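Local coordinates for putative diflavin flavoprotein A 3 (Synechocystis sp., PDB 6H0C) that probably passes electrons from NADH to oxygen, reducing it to water, this chain being its flavodiiron core of metallo-hydrolase-like and flavodoxin-like parts, at residues 256-262 with 285-291; 307-313 with 339-345. One frame throughout, in Å; residues are numbered along the deposited sequence.

Contact 1: residues 256-262 with 285-291; sequences LNVALIY and VAVTAIN
Strands 257-262 and 286-291 pair in parallel at one edge of the five-stranded sheet of the flavodoxin-like part, as the two strands of a beta-alpha-beta unit whose intervening helix is 268-281. Their segment axes approach to 4.5 Å and diverge by 23°, which fits a twisted parallel sheet. The pairing rests on six backbone hydrogen bonds that join even-numbered residues of the two segments. Val-258 N donates to Ala-286 O and Thr-288 N returns a bond to Val-258 O; the same alternation continues to Tyr-262 N, which reaches Ile-290 O at 2.9 Å.

On the face carrying Asn-257, Ala-259 and Ile-261, one side-chain bond reinforces the backbone. Asn-257 ND2 donates to Thr-288 OG1 over 3.0 Å, with the hydroxyl oxygen close to the amide plane and an N-H...O angle of 162°. Thr-288 OG1 is also hydrogen-bonded to Lys-306 NZ, so two residues grip it. Farther along, Ile-261 and Ile-290 run side by side, CG1 of the former lying 3.9 Å from CB of the latter.

On the face of Val-258 and Leu-260, Val-287 lays CG1 against Leu-260 CB at 3.9 Å, while Val-285, at the start of its segment, brings CG1 equally close to Val-258 CG2. Tyr-262 has CG placed between its backbone N and carbonyl carbon (chi1 54°), a turn that swings the ring over the partner strand: Ile-290 O lies over one ring face, toward its rim, and CE2 comes 3.9 Å from Ala-289 CB.

Helix 268-281 packs on Leu-260 and Val-287, and helix 382-404 on Val-258 and Val-285. Asn-291 ND2 bonds to Pro-152 O, tying the end of strand 286-291 to the metallo-hydrolase region, while strand 309-313 flanks 257-262 on its remaining edge.

Contact 2: residues 307-313 with 339-345; sequences SAGFIFG and TQLCGVF
Ala-308 O is held from two directions where segments 307-313 and 339-345 begin to run together: Leu-341 N donates to it at 3.2 Å, and a water donates at 2.8 Å while bridging to Thr-339 O. Ser-307 OG donates to Gln-340 OE1 over 2.8 Å, meeting that carbonyl nearly side-on, at a C=O...O angle of 103°. The same OE1 of Gln-340 also sits at the edge of the Phe-310 ring, 3.5 Å from CD2 and in the ring plane, the amide being turned steeply against the ring. Gln-340 NE2 makes a further weak bond to Ile-304 O.

Parallel strand bonds follow, that from Gly-343 N to Phe-310 O being weak; the two strands form a beta-alpha-beta unit of the flavodoxin-like sheet through helix 323-335. Cys-342 SG approaches the Phe-310 ring obliquely, 4.7 Å from its centroid, a sulfur-aromatic contact. At the far end Phe-345, with chi1 at 68°, folds its ring across the neighbouring strand; Gly-313 CA lies over the middle of one face, 3.4 Å from the centroid of Phe-345, a CH-pi contact made possible by the lack of a side chain. Ile-311 CG2 meets the edge of this ring, 3.5 Å from Phe-345 CE2.

Helix 353-364 packs on Phe-312, Cys-342 and Val-344, its Phe-362 standing edge-to-face with Phe-310 and Phe-312. Helix 268-281 packs on Ile-311 and Phe-345, and strands 257-262 and 368-377 flank the pair.

How the contacts relate
Contacts 1 and 2 follow one another along the chain and become adjacent in one parallel sheet, with centres about 9 Å apart. Strands 257-262 and 309-313 form the seam: Asn-257 O lies 2.8 Å from Ala-308 N, and Ile-261 N lies 2.8 Å from Ile-311 O, both probable hydrogen bonds. Packing reinforces the seam where Ile-261 CD1 comes 3.4 Å from Phe-312 CE2. The resulting strand order, 286-291, 257-262, 309-313, 341-348, 368-377, is the 2-1-3-4-5 arrangement of flavodoxins. In that fold FMN binds at the C-terminal ends of the strands, so any flavin site probably lies toward the Tyr-262, Gly-313 and Phe-345 ends of the two contacts.

Contact 1: residues 256-262 with 285-291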
ATOM      1  N   LEU A 256     -14.884 -16.698  -8.684  1.00 36.60           N
ATOM      2  CA  LEU A 256     -13.652 -16.789  -9.441  1.00 30.60           C
ATOM      3  C   LEU A 256     -12.565 -15.930  -8.807  1.00 33.28           C
ATOM      4  O   LEU A 256     -12.851 -14.911  -8.171  1.00 28.18           O
ATOM      5  CB  LEU A 256     -13.901 -16.382 -10.890  1.00 29.59           C
ATOM      6  CG  LEU A 256     -14.782 -17.373 -11.667  1.00 36.50           C
ATOM      7  CD1 LEU A 256     -15.088 -16.863 -13.069  1.00 35.15           C
ATOM      8  CD2 LEU A 256     -14.143 -18.773 -11.741  1.00 32.95           C
ATOM      9  N   ASN A 257     -11.319 -16.360  -8.973  1.00 31.98           N
ATOM     10  CA  ASN A 257     -10.184 -15.650  -8.403  1.00 29.74           C
ATOM     11  C   ASN A 257      -9.007 -15.598  -9.378  1.00 31.35           C
ATOM     12  O   ASN A 257      -8.741 -16.564 -10.105  1.00 30.47           O
ATOM     13  CB  ASN A 257      -9.752 -16.307  -7.092  1.00 29.18           C
ATOM     14  CG  ASN A 257      -8.450 -15.744  -6.556  1.00 33.75           C
ATOM     15  OD1 ASN A 257      -7.379 -16.043  -7.084  1.00 36.40           O
ATOM     16  ND2 ASN A 257      -8.530 -14.939  -5.493  1.00 31.09           N
ATOM     17  N   VAL A 258      -8.303 -14.471  -9.391  1.00 24.98           N
ATOM     18  CA  VAL A 258      -7.114 -14.331 -10.221  1.00 26.67           C
ATOM     19  C   VAL A 258      -5.895 -14.123  -9.344  1.00 26.21           C
ATOM     20  O   VAL A 258      -5.911 -13.272  -8.458  1.00 25.28           O
ATOM     21  CB  VAL A 258      -7.222 -13.147 -11.207  1.00 28.70           C
ATOM     22  CG1 VAL A 258      -5.875 -12.905 -11.902  1.00 27.44           C
ATOM     23  CG2 VAL A 258      -8.335 -13.388 -12.223  1.00 26.28           C
ATOM     24  N   ALA A 259      -4.847 -14.907  -9.589  1.00 26.14           N
ATOM     25  CA  ALA A 259      -3.553 -14.705  -8.940  1.00 24.08           C
ATOM     26  C   ALA A 259      -2.757 -13.689  -9.753  1.00 28.59           C
ATOM     27  O   ALA A 259      -2.441 -13.922 -10.918  1.00 29.92           O
ATOM     28  CB  ALA A 259      -2.797 -16.011  -8.821  1.00 21.37           C
ATOM     29  N   LEU A 260      -2.460 -12.549  -9.141  1.00 27.98           N
ATOM     30  CA  LEU A 260      -1.788 -11.463  -9.835  1.00 22.97           C
ATOM     31  C   LEU A 260      -0.414 -11.298  -9.237  1.00 26.67           C
ATOM     32  O   LEU A 260      -0.256 -10.724  -8.159  1.00 26.70           O
ATOM     33  CB  LEU A 260      -2.593 -10.166  -9.726  1.00 23.79           C
ATOM     34  CG  LEU A 260      -1.941  -8.854 -10.165  1.00 30.58           C
ATOM     35  CD1 LEU A 260      -1.581  -8.905 -11.626  1.00 31.48           C
ATOM     36  CD2 LEU A 260      -2.890  -7.688  -9.896  1.00 34.73           C
ATOM     37  N   ILE A 261       0.576 -11.829  -9.940  1.00 24.78           N
ATOM     38  CA  ILE A 261       1.949 -11.845  -9.465  1.00 25.48           C
ATOM     39  C   ILE A 261       2.733 -10.692 -10.086  1.00 27.76           C
ATOM     40  O   ILE A 261       2.922 -10.668 -11.305  1.00 27.89           O
ATOM     41  CB  ILE A 261       2.623 -13.191  -9.818  1.00 23.47           C
ATOM     42  CG1 ILE A 261       1.841 -14.343  -9.176  1.00 24.07           C
ATOM     43  CG2 ILE A 261       4.088 -13.177  -9.411  1.00 27.17           C
ATOM     44  CD1 ILE A 261       2.191 -15.716  -9.706  1.00 34.47           C
ATOM     45  N   TYR A 262       3.169  -9.727  -9.277  1.00 20.08           N
ATOM     46  CA  TYR A 262       4.011  -8.658  -9.817  1.00 21.78           C
ATOM     47  C   TYR A 262       5.344  -8.550  -9.076  1.00 26.85           C
ATOM     48  O   TYR A 262       5.485  -9.041  -7.957  1.00 26.96           O
ATOM     49  CB  TYR A 262       3.268  -7.319  -9.807  1.00 22.70           C
ATOM     50  CG  TYR A 262       2.683  -6.891  -8.481  1.00 27.43           C
ATOM     51  CD1 TYR A 262       3.448  -6.209  -7.555  1.00 31.51           C
ATOM     52  CD2 TYR A 262       1.348  -7.140  -8.172  1.00 29.20           C
ATOM     53  CE1 TYR A 262       2.907  -5.804  -6.343  1.00 35.70           C
ATOM     54  CE2 TYR A 262       0.802  -6.733  -6.973  1.00 30.58           C
ATOM     55  CZ  TYR A 262       1.584  -6.062  -6.059  1.00 35.73           C
ATOM     56  OH  TYR A 262       1.049  -5.648  -4.853  1.00 38.22           O
ATOM     57  N   VAL A 285     -14.760 -10.317  -9.994  1.00 33.29           N
ATOM     58  CA  VAL A 285     -13.817 -11.421  -9.831  1.00 32.52           C
ATOM     59  C   VAL A 285     -12.776 -11.018  -8.785  1.00 30.11           C
ATOM     60  O   VAL A 285     -12.283  -9.885  -8.802  1.00 27.34           O
ATOM     61  CB  VAL A 285     -13.142 -11.787 -11.175  1.00 26.76           C
ATOM     62  CG1 VAL A 285     -12.004 -12.786 -10.977  1.00 23.15           C
ATOM     63  CG2 VAL A 285     -14.185 -12.334 -12.146  1.00 27.31           C
ATOM     64  N   ALA A 286     -12.471 -11.932  -7.863  1.00 24.46           N
ATOM     65  CA  ALA A 286     -11.512 -11.670  -6.789  1.00 24.26           C
ATOM     66  C   ALA A 286     -10.076 -11.649  -7.311  1.00 28.73           C
ATOM     67  O   ALA A 286      -9.749 -12.333  -8.288  1.00 27.61           O
ATOM     68  CB  ALA A 286     -11.650 -12.720  -5.679  1.00 24.78           C
ATOM     69  N   VAL A 287      -9.223 -10.867  -6.652  1.00 24.36           N
ATOM     70  CA  VAL A 287      -7.798 -10.844  -6.964  1.00 22.47           C
ATOM     71  C   VAL A 287      -6.972 -11.113  -5.715  1.00 25.12           C
ATOM     72  O   VAL A 287      -7.198 -10.508  -4.668  1.00 26.88           O
ATOM     73  CB  VAL A 287      -7.346  -9.493  -7.564  1.00 24.08           C
ATOM     74  CG1 VAL A 287      -5.822  -9.465  -7.737  1.00 21.73           C
ATOM     75  CG2 VAL A 287      -8.050  -9.224  -8.894  1.00 24.95           C
ATOM     76  N   THR A 288      -6.033 -12.045  -5.839  1.00 24.41           N
ATOM     77  CA  THR A 288      -5.022 -12.288  -4.827  1.00 22.76           C
ATOM     78  C   THR A 288      -3.708 -11.758  -5.373  1.00 24.24           C
ATOM     79  O   THR A 288      -3.045 -12.397  -6.190  1.00 22.52           O
ATOM     80  CB  THR A 288      -4.894 -13.782  -4.479  1.00 27.11           C
ATOM     81  OG1 THR A 288      -6.087 -14.221  -3.820  1.00 28.98           O
ATOM     82  CG2 THR A 288      -3.701 -14.021  -3.565  1.00 24.05           C
ATOM     83  N   ALA A 289      -3.354 -10.557  -4.949  1.00 24.08           N
ATOM     84  CA  ALA A 289      -2.088  -9.974  -5.336  1.00 21.09           C
ATOM     85  C   ALA A 289      -0.930 -10.735  -4.686  1.00 25.84           C
ATOM     86  O   ALA A 289      -1.010 -11.147  -3.531  1.00 23.54           O
ATOM     87  CB  ALA A 289      -2.049  -8.507  -4.951  1.00 21.21           C
ATOM     88  N   ILE A 290       0.143 -10.918  -5.442  1.00 22.67           N
ATOM     89  CA  ILE A 290       1.361 -11.527  -4.939  1.00 21.92           C
ATOM     90  C   ILE A 290       2.550 -10.639  -5.286  1.00 24.88           C
ATOM     91  O   ILE A 290       2.803 -10.353  -6.466  1.00 22.37           O
ATOM     92  CB  ILE A 290       1.588 -12.917  -5.538  1.00 23.56           C
ATOM     93  CG1 ILE A 290       0.434 -13.852  -5.178  1.00 26.72           C
ATOM     94  CG2 ILE A 290       2.941 -13.468  -5.097  1.00 24.36           C
ATOM     95  CD1 ILE A 290       0.494 -14.355  -3.770  1.00 38.51           C
ATOM     96  N   ASN A 291       3.254 -10.182  -4.256  1.00 23.34           N
ATOM     97  CA  ASN A 291       4.504  -9.453  -4.421  1.00 23.37           C
ATOM     98  C   ASN A 291       5.627 -10.486  -4.495  1.00 24.93           C
ATOM     99  O   ASN A 291       5.982 -11.098  -3.487  1.00 22.85           O
ATOM    100  CB  ASN A 291       4.700  -8.466  -3.258  1.00 25.21           C
ATOM    101  CG  ASN A 291       5.989  -7.659  -3.360  1.00 25.91           C
ATOM    102  OD1 ASN A 291       6.934  -8.048  -4.040  1.00 29.14           O
ATOM    103  ND2 ASN A 291       6.034  -6.533  -2.654  1.00 25.40           N
TER

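Contact 2: residues 307-313 with 339-345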
ATOM      1  N   SER A 307      -6.741 -20.284  -7.971  1.00 30.61           N
ATOM      2  CA  SER A 307      -7.079 -19.297  -9.000  1.00 29.97           C
ATOM      3  C   SER A 307      -7.618 -19.927 -10.280  1.00 33.29           C
ATOM      4  O   SER A 307      -7.313 -21.078 -10.599  1.00 33.94           O
ATOM      5  CB  SER A 307      -5.864 -18.424  -9.343  1.00 25.71           C
ATOM      6  OG  SER A 307      -4.812 -19.199  -9.905  1.00 30.89           O
ATOM      7  N   ALA A 308      -8.416 -19.149 -11.006  1.00 30.00           N
ATOM      8  CA  ALA A 308      -8.944 -19.556 -12.301  1.00 30.71           C
ATOM      9  C   ALA A 308      -8.055 -19.007 -13.409  1.00 31.78           C
ATOM     10  O   ALA A 308      -8.068 -19.493 -14.543  1.00 30.97           O
ATOM     11  CB  ALA A 308     -10.384 -19.069 -12.474  1.00 29.88           C
ATOM     12  N   GLY A 309      -7.298 -17.970 -13.071  1.00 29.84           N
ATOM     13  CA  GLY A 309      -6.335 -17.389 -13.986  1.00 30.43           C
ATOM     14  C   GLY A 309      -5.196 -16.793 -13.183  1.00 29.66           C
ATOM     15  O   GLY A 309      -5.340 -16.573 -11.980  1.00 29.04           O
ATOM     16  N   PHE A 310      -4.064 -16.557 -13.837  1.00 23.58           N
ATOM     17  CA  PHE A 310      -2.946 -15.848 -13.220  1.00 22.04           C
ATOM     18  C   PHE A 310      -2.359 -14.849 -14.208  1.00 23.73           C
ATOM     19  O   PHE A 310      -2.451 -15.031 -15.426  1.00 26.38           O
ATOM     20  CB  PHE A 310      -1.860 -16.822 -12.738  1.00 24.35           C
ATOM     21  CG  PHE A 310      -1.232 -17.651 -13.842  1.00 24.58           C
ATOM     22  CD1 PHE A 310      -0.128 -17.190 -14.530  1.00 25.90           C
ATOM     23  CD2 PHE A 310      -1.749 -18.896 -14.179  1.00 26.97           C
ATOM     24  CE1 PHE A 310       0.443 -17.946 -15.539  1.00 31.84           C
ATOM     25  CE2 PHE A 310      -1.176 -19.656 -15.183  1.00 26.72           C
ATOM     26  CZ  PHE A 310      -0.083 -19.181 -15.865  1.00 28.61           C
ATOM     27  N   ILE A 311      -1.750 -13.798 -13.673  1.00 23.45           N
ATOM     28  CA  ILE A 311      -1.172 -12.721 -14.468  1.00 20.80           C
ATOM     29  C   ILE A 311       0.197 -12.354 -13.910  1.00 24.90           C
ATOM     30  O   ILE A 311       0.334 -12.168 -12.703  1.00 27.83           O
ATOM     31  CB  ILE A 311      -2.076 -11.479 -14.452  1.00 21.44           C
ATOM     32  CG1 ILE A 311      -3.488 -11.830 -14.955  1.00 24.00           C
ATOM     33  CG2 ILE A 311      -1.456 -10.349 -15.259  1.00 24.32           C
ATOM     34  CD1 ILE A 311      -4.481 -10.664 -14.929  1.00 25.31           C
ATOM     35  N   PHE A 312       1.207 -12.264 -14.773  1.00 23.84           N
ATOM     36  CA  PHE A 312       2.553 -11.842 -14.363  1.00 24.37           C
ATOM     37  C   PHE A 312       2.857 -10.422 -14.837  1.00 26.47           C
ATOM     38  O   PHE A 312       2.601 -10.078 -15.999  1.00 26.48           O
ATOM     39  CB  PHE A 312       3.627 -12.792 -14.912  1.00 23.35           C
ATOM     40  CG  PHE A 312       3.967 -13.956 -13.995  1.00 27.51           C
ATOM     41  CD1 PHE A 312       5.257 -14.106 -13.491  1.00 28.20           C
ATOM     42  CD2 PHE A 312       3.016 -14.916 -13.668  1.00 26.07           C
ATOM     43  CE1 PHE A 312       5.587 -15.184 -12.672  1.00 27.00           C
ATOM     44  CE2 PHE A 312       3.342 -15.994 -12.845  1.00 25.37           C
ATOM     45  CZ  PHE A 312       4.628 -16.124 -12.345  1.00 24.73           C
ATOM     46  N   GLY A 313       3.408  -9.609 -13.934  1.00 22.43           N
ATOM     47  CA  GLY A 313       3.842  -8.261 -14.259  1.00 22.14           C
ATOM     48  C   GLY A 313       5.306  -8.108 -13.887  1.00 27.60           C
ATOM     49  O   GLY A 313       5.701  -8.401 -12.756  1.00 25.43           O
ATOM     50  N   THR A 339      -5.461 -25.203 -17.942  1.00 35.25           N
ATOM     51  CA  THR A 339      -6.787 -24.613 -18.134  1.00 33.20           C
ATOM     52  C   THR A 339      -6.855 -23.206 -17.565  1.00 31.87           C
ATOM     53  O   THR A 339      -7.781 -22.462 -17.857  1.00 38.64           O
ATOM     54  CB  THR A 339      -7.898 -25.439 -17.467  1.00 36.77           C
ATOM     55  OG1 THR A 339      -7.653 -25.516 -16.059  1.00 39.50           O
ATOM     56  CG2 THR A 339      -7.957 -26.846 -18.049  1.00 36.41           C
ATOM     57  N   GLN A 340      -5.888 -22.841 -16.732  1.00 30.45           N
ATOM     58  CA  GLN A 340      -5.882 -21.495 -16.173  1.00 31.86           C
ATOM     59  C   GLN A 340      -5.632 -20.464 -17.273  1.00 31.62           C
ATOM     60  O   GLN A 340      -4.782 -20.659 -18.148  1.00 32.73           O
ATOM     61  CB  GLN A 340      -4.826 -21.359 -15.065  1.00 28.98           C
ATOM     62  CG  GLN A 340      -5.209 -22.008 -13.732  1.00 30.43           C
ATOM     63  CD  GLN A 340      -4.710 -21.200 -12.536  1.00 32.68           C
ATOM     64  OE1 GLN A 340      -4.660 -19.966 -12.586  1.00 34.93           O
ATOM     65  NE2 GLN A 340      -4.340 -21.890 -11.459  1.00 29.84           N
ATOM     66  N   LEU A 341      -6.379 -19.369 -17.223  1.00 29.03           N
ATOM     67  CA  LEU A 341      -6.181 -18.268 -18.151  1.00 30.14           C
ATOM     68  C   LEU A 341      -4.942 -17.465 -17.746  1.00 34.85           C
ATOM     69  O   LEU A 341      -4.693 -17.248 -16.557  1.00 31.60           O
ATOM     70  CB  LEU A 341      -7.418 -17.379 -18.186  1.00 30.61           C
ATOM     71  CG  LEU A 341      -7.504 -16.402 -19.347  1.00 39.83           C
ATOM     72  CD1 LEU A 341      -7.509 -17.167 -20.656  1.00 39.22           C
ATOM     73  CD2 LEU A 341      -8.743 -15.516 -19.212  1.00 42.84           C
ATOM     74  N   CYS A 342      -4.166 -17.032 -18.737  1.00 33.77           N
ATOM     75  CA  CYS A 342      -2.881 -16.382 -18.486  1.00 32.26           C
ATOM     76  C   CYS A 342      -2.859 -14.934 -18.984  1.00 31.70           C
ATOM     77  O   CYS A 342      -3.598 -14.576 -19.896  1.00 32.59           O
ATOM     78  CB  CYS A 342      -1.760 -17.182 -19.154  1.00 32.25           C
ATOM     79  SG  CYS A 342      -0.139 -16.415 -19.023  1.00 50.58           S
ATOM     80  N   GLY A 343      -2.006 -14.110 -18.382  1.00 26.67           N
ATOM     81  CA  GLY A 343      -1.813 -12.738 -18.825  1.00 23.90           C
ATOM     82  C   GLY A 343      -0.429 -12.222 -18.471  1.00 30.76           C
ATOM     83  O   GLY A 343       0.136 -12.605 -17.445  1.00 28.79           O
ATOM     84  N   VAL A 344       0.123 -11.353 -19.316  1.00 29.78           N
ATOM     85  CA  VAL A 344       1.452 -10.784 -19.084  1.00 27.30           C
ATOM     86  C   VAL A 344       1.473  -9.268 -19.311  1.00 30.14           C
ATOM     87  O   VAL A 344       0.938  -8.773 -20.308  1.00 31.51           O
ATOM     88  CB  VAL A 344       2.506 -11.442 -20.003  1.00 28.68           C
ATOM     89  CG1 VAL A 344       3.884 -10.845 -19.754  1.00 25.00           C
ATOM     90  CG2 VAL A 344       2.526 -12.953 -19.793  1.00 29.26           C
ATOM     91  N   PHE A 345       2.091  -8.529 -18.389  1.00 29.77           N
ATOM     92  CA  PHE A 345       2.262  -7.081 -18.561  1.00 28.26           C
ATOM     93  C   PHE A 345       3.568  -6.579 -17.970  1.00 31.29           C
ATOM     94  O   PHE A 345       4.240  -7.287 -17.216  1.00 31.37           O
ATOM     95  CB  PHE A 345       1.105  -6.312 -17.929  1.00 25.56           C
ATOM     96  CG  PHE A 345       1.063  -6.397 -16.426  1.00 29.91           C
ATOM     97  CD1 PHE A 345       1.558  -5.363 -15.644  1.00 30.77           C
ATOM     98  CD2 PHE A 345       0.517  -7.512 -15.793  1.00 27.75           C
ATOM     99  CE1 PHE A 345       1.507  -5.438 -14.248  1.00 30.27           C
ATOM    100  CE2 PHE A 345       0.465  -7.595 -14.398  1.00 24.01           C
ATOM    101  CZ  PHE A 345       0.964  -6.561 -13.630  1.00 24.11           C
TER
HETATM  102  O   HOH W   1      -9.955 -20.757 -16.110  1.00 64.18           O